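Local structure of metallo-beta-lactamase family protein (Thermus thermophilus, 2ZO4) at residues Leu40-Arg46 / Glu139-Pro143; His71-Tyr76 / Gly99-Trp103; His92-Arg98 / Ala172-Ala176. The protein is a dizinc protein of the metallo-beta-lactamase superfamily, probably a hydrolase, whose natural substrate is not established. All blocks are in the same frame, centred on the assembly; numbering follows the deposited sequence.

In the fold
Contacts 2 and 3 lie in the buried middle of the metallo-beta-lactamase fold, their centres about 9 Å and 10 Å from that of the chain, whereas contact 1 is at the surface, about 17 Å out. Contact 2 carries zinc ligands H72, D74 and H75 and packs mainly through aromatic rings. Contact 3 relies on a carboxylate, a glycine backbone and two waters, while contact 1 has one backbone hydrogen bond with side chains around it. Contacts 2 and 3 meet through a hydrogen bond between E95 and H71. Contacts 1 and 2 share packing: V141 and P143 rest on Y76, and V141 also touches P73.

Contact 1 (Leu40-Arg46 / Glu139-Pro143)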
loop_
_atom_site.group_PDB
_atom_site.type_symbol
_atom_site.label_atom_id
_atom_site.label_comp_id
_atom_site.label_asym_id
_atom_site.label_seq_id
_atom_site.Cartn_x
_atom_site.Cartn_y
_atom_site.Cartn_z
ATOM N N LEU A 40 10.392 -7.807 -3.553
ATOM C CA LEU A 40 10.085 -9.133 -3.002
ATOM C C LEU A 40 10.983 -10.229 -3.578
ATOM O O LEU A 40 11.754 -9.987 -4.510
ATOM C CB LEU A 40 8.599 -9.478 -3.210
ATOM C CG LEU A 40 8.083 -9.918 -4.586
ATOM C CD1 LEU A 40 6.618 -10.306 -4.477
ATOM C CD2 LEU A 40 8.280 -8.847 -5.660
ATOM N N GLY A 41 10.858 -11.432 -3.018
ATOM C CA GLY A 41 11.765 -12.536 -3.315
ATOM C C GLY A 41 11.428 -13.329 -4.558
ATOM O O GLY A 41 10.955 -14.461 -4.471
ATOM N N THR A 42 11.651 -12.722 -5.718
ATOM C CA THR A 42 11.684 -13.456 -6.978
ATOM C C THR A 42 13.086 -13.277 -7.527
ATOM O O THR A 42 13.785 -12.348 -7.125
ATOM C CB THR A 42 10.653 -12.940 -8.019
ATOM O OG1 THR A 42 11.024 -11.636 -8.485
ATOM C CG2 THR A 42 9.247 -12.898 -7.434
ATOM N N ARG A 43 13.494 -14.155 -8.439
ATOM C CA ARG A 43 14.797 -14.039 -9.090
ATOM C C ARG A 43 14.904 -12.737 -9.891
ATOM O O ARG A 43 15.930 -12.046 -9.838
ATOM C CB ARG A 43 15.066 -15.257 -9.984
ATOM N N ALA A 44 13.835 -12.399 -10.609
ATOM C CA ALA A 44 13.792 -11.187 -11.424
ATOM C C ALA A 44 13.831 -9.902 -10.591
ATOM O O ALA A 44 14.479 -8.934 -10.979
ATOM C CB ALA A 44 12.571 -11.200 -12.333
ATOM N N ALA A 45 13.135 -9.895 -9.456
ATOM C CA ALA A 45 13.121 -8.726 -8.573
ATOM C C ALA A 45 14.444 -8.548 -7.828
ATOM O O ALA A 45 14.988 -7.444 -7.786
ATOM C CB ALA A 45 11.951 -8.798 -7.597
ATOM N N ARG A 46 14.953 -9.634 -7.243
ATOM C CA ARG A 46 16.256 -9.626 -6.563
ATOM C C ARG A 46 17.379 -9.204 -7.505
ATOM O O ARG A 46 18.249 -8.416 -7.129
ATOM C CB ARG A 46 16.589 -11.007 -5.996
ATOM C CG ARG A 46 15.792 -11.430 -4.775
ATOM C CD ARG A 46 16.117 -12.875 -4.428
ATOM N NE ARG A 46 15.453 -13.328 -3.205
ATOM C CZ ARG A 46 15.970 -13.223 -1.981
ATOM N NH1 ARG A 46 17.162 -12.669 -1.797
ATOM N NH2 ARG A 46 15.287 -13.668 -0.937
ATOM N N GLU A 139 5.509 -17.261 -0.188
ATOM C CA GLU A 139 6.812 -17.846 -0.502
ATOM C C GLU A 139 7.822 -16.794 -0.970
ATOM O O GLU A 139 9.032 -16.993 -0.857
ATOM C CB GLU A 139 6.659 -18.937 -1.567
ATOM N N ARG A 140 7.309 -15.681 -1.495
ATOM C CA ARG A 140 8.132 -14.583 -2.004
ATOM C C ARG A 140 8.342 -13.491 -0.946
ATOM O O ARG A 140 9.054 -12.510 -1.182
ATOM C CB ARG A 140 7.489 -13.985 -3.263
ATOM C CG ARG A 140 7.146 -15.011 -4.335
ATOM C CD ARG A 140 6.829 -14.362 -5.665
ATOM N NE ARG A 140 5.455 -13.880 -5.749
ATOM C CZ ARG A 140 4.527 -14.378 -6.563
ATOM N NH1 ARG A 140 4.814 -15.382 -7.385
ATOM N NH2 ARG A 140 3.305 -13.862 -6.554
ATOM N N VAL A 141 7.725 -13.674 0.218
ATOM C CA VAL A 141 7.788 -12.682 1.284
ATOM C C VAL A 141 8.673 -13.146 2.435
ATOM O O VAL A 141 8.502 -14.248 2.961
ATOM C CB VAL A 141 6.378 -12.300 1.793
ATOM C CG1 VAL A 141 6.464 -11.403 3.022
ATOM C CG2 VAL A 141 5.583 -11.616 0.682
ATOM N N HIS A 142 9.616 -12.284 2.810
ATOM C CA HIS A 142 10.516 -12.524 3.934
ATOM C C HIS A 142 10.240 -11.465 4.994
ATOM O O HIS A 142 10.808 -10.372 4.940
ATOM C CB HIS A 142 11.973 -12.465 3.471
ATOM C CG HIS A 142 12.280 -13.398 2.343
ATOM N ND1 HIS A 142 12.901 -14.615 2.532
ATOM C CD2 HIS A 142 12.027 -13.305 1.016
ATOM C CE1 HIS A 142 13.027 -15.227 1.368
ATOM N NE2 HIS A 142 12.503 -14.455 0.432
ATOM N N PRO A 143 9.347 -11.776 5.950
ATOM C CA PRO A 143 8.942 -10.802 6.966
ATOM C C PRO A 143 10.070 -10.473 7.948
ATOM O O PRO A 143 10.830 -11.367 8.326
ATOM C CB PRO A 143 7.793 -11.512 7.700
ATOM C CG PRO A 143 7.401 -12.659 6.816
ATOM C CD PRO A 143 8.653 -13.062 6.130
HETATM O O HOH W 1 11.930 -15.869 -1.981
#
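At the turn leading into helix 43-55, G41 meets R140 of the loop that follows helix 133-138. G41 N donates to R140 O at 2.8 Å, with an N-H...O angle of 157°. G41 is the centre of an inverse gamma turn, closed by T42 N bonding to L40 O. The R140 side chain runs beside that of L40, pointing the same way, with CD1 of L40 4.0 Å from NE of R140. A bend at chi3 (-82°) turns the guanidinium out of the line of its chain, and its NH2 bonds to Y17 OH. T42 is the N-cap of the helix: its OG1 accepts from A45 N at 2.9 Å, while its methyl CG2 meets R140 CD at 3.3 Å, so one residue serves both the helix start and the packing. The side chain of L40 is about 5 Å from that of zinc ligand D74, so the buried end of this surface contact comes near the zinc site of the metallo-beta-lactamase fold. On the other flank the guanidinium of R46 stands perpendicular to the H142 ring, with R46 NH2 3.2 Å from H142 NE2. Water 1 joins G41 O to H142 NE2 and, weakly, to E139 O.

Contact 2 (His71-Tyr76 / Gly99-Trp103); sequences HHPDHY and GHRFW. With ZN (zinc ion), chain C; ZN (zinc ion), chain B.
H71 holds CG between its backbone N and carbonyl carbon (chi1 75°), which lays its imidazole against G99, while W103, with CG beside its own N, brings its indole to the H71 carbonyl. G99 CA sits over the centre of the imidazole, 3.5 Å from the ring centroid, a CH-pi contact possible at this distance because G99 has no CB, which would otherwise run into the ring. The other face of that ring takes H72 CD2 toward its rim, and its ND1 bonds to E95 OE2. W103 NE1 donates to H71 O at 2.8 Å; the bond is bent, 143° at the hydrogen, and the donor is tilted from the carbonyl plane. The Y76 ring is nearly parallel to the indole five-membered ring but slid aside, the planes 28° apart and Y76 CE2 3.3 Å from W103 CD1. Y76 OH and H100 ND1, 2.8 Å apart, share a hydrogen bond in which either may donate. P73 CD packs on W103 CZ2 at 3.8 Å. Helix 99-104 thus backs the HxHxDH zinc motif of the metallo-beta-lactamase superfamily, in which H72 ND1 binds one zinc and D74 OD2 and H75 NE2 the other, with water 2 bridging the two ions.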
loop_
_atom_site.group_PDB
_atom_site.type_symbol
_atom_site.label_atom_id
_atom_site.label_comp_id
_atom_site.label_asym_id
_atom_site.label_seq_id
_atom_site.Cartn_x
_atom_site.Cartn_y
_atom_site.Cartn_z
ATOM N N HIS A 71 2.852 -2.921 4.189
ATOM C CA HIS A 71 3.101 -4.360 4.296
ATOM C C HIS A 71 2.862 -5.169 3.019
ATOM O O HIS A 71 3.095 -6.384 3.015
ATOM C CB HIS A 71 2.204 -4.957 5.384
ATOM C CG HIS A 71 0.774 -5.095 4.962
ATOM N ND1 HIS A 71 -0.116 -4.044 5.001
ATOM C CD2 HIS A 71 0.084 -6.153 4.471
ATOM C CE1 HIS A 71 -1.296 -4.450 4.565
ATOM N NE2 HIS A 71 -1.201 -5.725 4.239
ATOM N N HIS A 72 2.358 -4.533 1.962
ATOM C CA HIS A 72 2.065 -5.270 0.732
ATOM C C HIS A 72 3.352 -5.893 0.181
ATOM O O HIS A 72 4.431 -5.306 0.321
ATOM C CB HIS A 72 1.357 -4.390 -0.309
ATOM C CG HIS A 72 -0.027 -3.969 0.092
ATOM N ND1 HIS A 72 -0.718 -2.970 -0.559
ATOM C CD2 HIS A 72 -0.842 -4.401 1.085
ATOM C CE1 HIS A 72 -1.901 -2.812 0.009
ATOM N NE2 HIS A 72 -2.001 -3.667 1.009
ATOM N N PRO A 73 3.245 -7.090 -0.429
ATOM C CA PRO A 73 4.425 -7.891 -0.777
ATOM C C PRO A 73 5.437 -7.171 -1.675
ATOM O O PRO A 73 6.639 -7.359 -1.510
ATOM C CB PRO A 73 3.829 -9.107 -1.503
ATOM C CG PRO A 73 2.450 -8.689 -1.909
ATOM C CD PRO A 73 1.994 -7.749 -0.847
ATOM N N ASP A 74 4.949 -6.349 -2.601
ATOM C CA ASP A 74 5.806 -5.585 -3.517
ATOM C C ASP A 74 6.654 -4.486 -2.852
ATOM O O ASP A 74 7.546 -3.923 -3.486
ATOM C CB ASP A 74 4.981 -5.015 -4.685
ATOM C CG ASP A 74 3.766 -4.213 -4.227
ATOM O OD1 ASP A 74 3.098 -4.606 -3.241
ATOM O OD2 ASP A 74 3.468 -3.186 -4.875
ATOM N N HIS A 75 6.376 -4.189 -1.587
ATOM C CA HIS A 75 7.112 -3.163 -0.840
ATOM C C HIS A 75 7.855 -3.771 0.354
ATOM O O HIS A 75 8.921 -3.302 0.749
ATOM C CB HIS A 75 6.146 -2.071 -0.357
ATOM C CG HIS A 75 5.407 -1.384 -1.467
ATOM N ND1 HIS A 75 5.767 -0.143 -1.949
ATOM C CD2 HIS A 75 4.330 -1.767 -2.190
ATOM C CE1 HIS A 75 4.947 0.207 -2.923
ATOM N NE2 HIS A 75 4.065 -0.762 -3.090
ATOM N N TYR A 76 7.292 -4.850 0.886
ATOM C CA TYR A 76 7.670 -5.418 2.178
ATOM C C TYR A 76 8.433 -6.742 2.030
ATOM O O TYR A 76 9.080 -7.201 2.977
ATOM C CB TYR A 76 6.371 -5.592 2.963
ATOM C CG TYR A 76 6.345 -6.400 4.247
ATOM C CD1 TYR A 76 6.241 -5.769 5.484
ATOM C CD2 TYR A 76 6.310 -7.794 4.220
ATOM C CE1 TYR A 76 6.158 -6.508 6.667
ATOM C CE2 TYR A 76 6.242 -8.538 5.391
ATOM C CZ TYR A 76 6.160 -7.893 6.607
ATOM O OH TYR A 76 6.076 -8.640 7.759
ATOM N N GLY A 99 -1.479 -6.104 8.939
ATOM C CA GLY A 99 -0.757 -6.628 7.781
ATOM C C GLY A 99 0.547 -7.335 8.108
ATOM O O GLY A 99 0.866 -8.361 7.502
ATOM N N HIS A 100 1.304 -6.787 9.058
ATOM C CA HIS A 100 2.540 -7.423 9.528
ATOM C C HIS A 100 2.265 -8.783 10.177
ATOM O O HIS A 100 2.940 -9.761 9.865
ATOM C CB HIS A 100 3.309 -6.505 10.486
ATOM C CG HIS A 100 4.554 -7.119 11.052
ATOM N ND1 HIS A 100 5.582 -7.590 10.261
ATOM C CD2 HIS A 100 4.941 -7.327 12.333
ATOM C CE1 HIS A 100 6.543 -8.070 11.030
ATOM N NE2 HIS A 100 6.179 -7.923 12.292
ATOM N N ARG A 101 1.274 -8.833 11.070
ATOM C CA ARG A 101 0.839 -10.089 11.692
ATOM C C ARG A 101 0.385 -11.117 10.653
ATOM O O ARG A 101 0.671 -12.310 10.785
ATOM C CB ARG A 101 -0.279 -9.843 12.708
ATOM C CG ARG A 101 -0.592 -11.068 13.565
ATOM C CD ARG A 101 -1.662 -10.810 14.603
ATOM N NE ARG A 101 -1.838 -11.991 15.449
ATOM C CZ ARG A 101 -2.953 -12.301 16.108
ATOM N NH1 ARG A 101 -4.025 -11.522 16.029
ATOM N NH2 ARG A 101 -2.996 -13.404 16.847
ATOM N N PHE A 102 -0.315 -10.646 9.623
ATOM C CA PHE A 102 -0.758 -11.496 8.516
ATOM C C PHE A 102 0.398 -12.307 7.914
ATOM O O PHE A 102 0.243 -13.501 7.630
ATOM C CB PHE A 102 -1.456 -10.647 7.447
ATOM C CG PHE A 102 -1.904 -11.424 6.239
ATOM C CD1 PHE A 102 -3.136 -12.071 6.230
ATOM C CD2 PHE A 102 -1.096 -11.503 5.109
ATOM C CE1 PHE A 102 -3.554 -12.787 5.119
ATOM C CE2 PHE A 102 -1.503 -12.217 3.992
ATOM C CZ PHE A 102 -2.737 -12.860 3.998
ATOM N N TRP A 103 1.549 -11.662 7.735
ATOM C CA TRP A 103 2.733 -12.330 7.187
ATOM C C TRP A 103 3.456 -13.191 8.223
ATOM O O TRP A 103 3.879 -14.306 7.918
ATOM C CB TRP A 103 3.712 -11.320 6.570
ATOM C CG TRP A 103 3.159 -10.547 5.398
ATOM C CD1 TRP A 103 3.032 -9.189 5.297
ATOM C CD2 TRP A 103 2.661 -11.086 4.166
ATOM N NE1 TRP A 103 2.490 -8.850 4.083
ATOM C CE2 TRP A 103 2.248 -9.994 3.370
ATOM C CE3 TRP A 103 2.522 -12.386 3.656
ATOM C CZ2 TRP A 103 1.706 -10.160 2.094
ATOM C CZ3 TRP A 103 1.980 -12.548 2.386
ATOM C CH2 TRP A 103 1.578 -11.441 1.621
HETATM ZN ZN ZN C . 2.466 -1.169 -4.316
HETATM ZN ZN ZN B . 0.237 -1.448 -1.887
HETATM O O HOH W 2 1.195 -2.377 -3.390
#

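Contact 3 (His92-Arg98 / Ala172-Ala176); sequences HEEEFAR and ADGHA
E95 reaches G174 by folding its side chain: chi1 sets CG beside the backbone N, and a second bend at chi2 (-71°) brings the carboxylate back to the turn at A172-H175. There E95 OE1 accepts from G174 N at 2.7 Å, the N-H lying well above the carboxylate plane (58° out of it) although the bond is fairly straight. Water 4, doubtfully close to E95 OE1 at 2.5 Å, also donates to D173 OD2, while E95 OE2 is hydrogen-bonded to H71 ND1. E94 bends too: its first torsion (chi1 -175°) puts CG against D173 O at 3.4 Å, and the bend at chi2 swings the carboxylate toward R98. Its OE2 forms a salt bridge with R98 NE, 3.3 Å away, and another with R207. The extended chain of R98 crosses D173 at about a right angle, CD 3.6 Å from D173 CB; its NH1 bonds to Y205 O, and D173 OD1 accepts from R207 N. H92 lays CB 3.1 Å from G174 O, and water 3 accepts from H92 N and lies 3.0 Å from G174 O, to which it may donate. E95 thus ties the turn that follows zinc ligand H171 to H71 of the histidine motif, and the bonds from G174 N and H71 would be expected to stabilise a negative E95, against the opposing effect of nearby D173.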
loop_
_atom_site.group_PDB
_atom_site.type_symbol
_atom_site.label_atom_id
_atom_site.label_comp_id
_atom_site.label_asym_id
_atom_site.label_seq_id
_atom_site.Cartn_x
_atom_site.Cartn_y
_atom_site.Cartn_z
ATOM N N HIS A 92 5.316 1.490 10.021
ATOM C CA HIS A 92 4.343 2.218 10.851
ATOM C C HIS A 92 3.615 1.305 11.834
ATOM O O HIS A 92 3.198 0.204 11.477
ATOM C CB HIS A 92 3.328 2.998 10.017
ATOM C CG HIS A 92 2.427 3.863 10.841
ATOM N ND1 HIS A 92 1.244 3.407 11.380
ATOM C CD2 HIS A 92 2.554 5.149 11.246
ATOM C CE1 HIS A 92 0.676 4.376 12.075
ATOM N NE2 HIS A 92 1.451 5.443 12.009
ATOM N N GLU A 93 3.459 1.798 13.063
ATOM C CA GLU A 93 2.910 1.033 14.195
ATOM C C GLU A 93 1.588 0.298 13.906
ATOM O O GLU A 93 1.374 -0.813 14.387
ATOM C CB GLU A 93 2.770 1.941 15.437
ATOM C CG GLU A 93 1.875 3.189 15.236
ATOM C CD GLU A 93 1.896 4.170 16.413
ATOM O OE1 GLU A 93 2.312 3.787 17.526
ATOM O OE2 GLU A 93 1.490 5.338 16.224
ATOM N N GLU A 94 0.721 0.917 13.105
ATOM C CA GLU A 94 -0.607 0.375 12.804
ATOM C C GLU A 94 -0.590 -0.888 11.918
ATOM O O GLU A 94 -1.591 -1.606 11.833
ATOM C CB GLU A 94 -1.491 1.480 12.207
ATOM C CG GLU A 94 -2.948 1.105 11.943
ATOM C CD GLU A 94 -3.827 1.072 13.190
ATOM O OE1 GLU A 94 -3.346 1.338 14.311
ATOM O OE2 GLU A 94 -5.026 0.777 13.034
ATOM N N GLU A 95 0.544 -1.162 11.274
ATOM C CA GLU A 95 0.711 -2.392 10.495
ATOM C C GLU A 95 0.943 -3.606 11.389
ATOM O O GLU A 95 0.618 -4.728 11.004
ATOM C CB GLU A 95 1.886 -2.280 9.512
ATOM C CG GLU A 95 1.742 -1.249 8.395
ATOM C CD GLU A 95 0.724 -1.639 7.331
ATOM O OE1 GLU A 95 -0.484 -1.686 7.645
ATOM O OE2 GLU A 95 1.131 -1.877 6.174
ATOM N N PHE A 96 1.507 -3.372 12.574
ATOM C CA PHE A 96 2.053 -4.442 13.423
ATOM C C PHE A 96 1.063 -5.540 13.796
ATOM O O PHE A 96 1.381 -6.720 13.667
ATOM C CB PHE A 96 2.716 -3.860 14.681
ATOM C CG PHE A 96 4.132 -3.386 14.463
ATOM C CD1 PHE A 96 4.420 -2.404 13.513
ATOM C CD2 PHE A 96 5.179 -3.906 15.227
ATOM C CE1 PHE A 96 5.726 -1.963 13.313
ATOM C CE2 PHE A 96 6.487 -3.469 15.034
ATOM C CZ PHE A 96 6.761 -2.492 14.076
ATOM N N ALA A 97 -0.126 -5.155 14.249
ATOM C CA ALA A 97 -1.153 -6.124 14.629
ATOM C C ALA A 97 -2.040 -6.516 13.453
ATOM O O ALA A 97 -2.971 -7.308 13.606
ATOM C CB ALA A 97 -1.997 -5.592 15.786
ATOM N N ARG A 98 -1.746 -5.977 12.273
ATOM C CA ARG A 98 -2.603 -6.213 11.111
ATOM C C ARG A 98 -1.855 -6.883 9.954
ATOM O O ARG A 98 -1.618 -8.092 9.998
ATOM C CB ARG A 98 -3.307 -4.914 10.693
ATOM C CG ARG A 98 -4.165 -4.312 11.813
ATOM C CD ARG A 98 -4.824 -3.010 11.397
ATOM N NE ARG A 98 -5.616 -2.413 12.471
ATOM C CZ ARG A 98 -6.863 -2.763 12.790
ATOM N NH1 ARG A 98 -7.488 -3.732 12.128
ATOM N NH2 ARG A 98 -7.488 -2.141 13.785
ATOM N N ALA A 172 -3.415 0.825 2.984
ATOM C CA ALA A 172 -3.066 -0.139 4.026
ATOM C C ALA A 172 -3.233 0.557 5.364
ATOM O O ALA A 172 -3.153 1.785 5.443
ATOM C CB ALA A 172 -1.638 -0.653 3.850
ATOM N N ASP A 173 -3.467 -0.222 6.415
ATOM C CA ASP A 173 -3.812 0.334 7.730
ATOM C C ASP A 173 -2.713 1.224 8.317
ATOM O O ASP A 173 -2.991 2.328 8.787
ATOM C CB ASP A 173 -4.189 -0.796 8.689
ATOM C CG ASP A 173 -5.315 -1.663 8.141
ATOM O OD1 ASP A 173 -6.440 -1.145 7.991
ATOM O OD2 ASP A 173 -5.073 -2.857 7.849
ATOM N N GLY A 174 -1.474 0.741 8.276
ATOM C CA GLY A 174 -0.321 1.515 8.737
ATOM C C GLY A 174 0.513 2.004 7.570
ATOM O O GLY A 174 1.746 1.975 7.612
ATOM N N HIS A 175 -0.155 2.448 6.512
ATOM C CA HIS A 175 0.561 3.017 5.389
ATOM C C HIS A 175 1.180 4.344 5.813
ATOM O O HIS A 175 0.523 5.188 6.437
ATOM C CB HIS A 175 -0.338 3.197 4.170
ATOM C CG HIS A 175 0.399 3.659 2.953
ATOM N ND1 HIS A 175 0.718 4.980 2.732
ATOM C CD2 HIS A 175 0.904 2.968 1.902
ATOM C CE1 HIS A 175 1.381 5.087 1.595
ATOM N NE2 HIS A 175 1.509 3.880 1.073
ATOM N N ALA A 176 2.453 4.507 5.484
ATOM C CA ALA A 176 3.162 5.735 5.786
ATOM C C ALA A 176 3.810 6.282 4.523
ATOM O O ALA A 176 4.430 5.538 3.767
ATOM C CB ALA A 176 4.212 5.487 6.873
HETATM O O HOH W 3 4.689 1.694 7.117
HETATM O O HOH W 4 -2.114 -3.613 7.738
#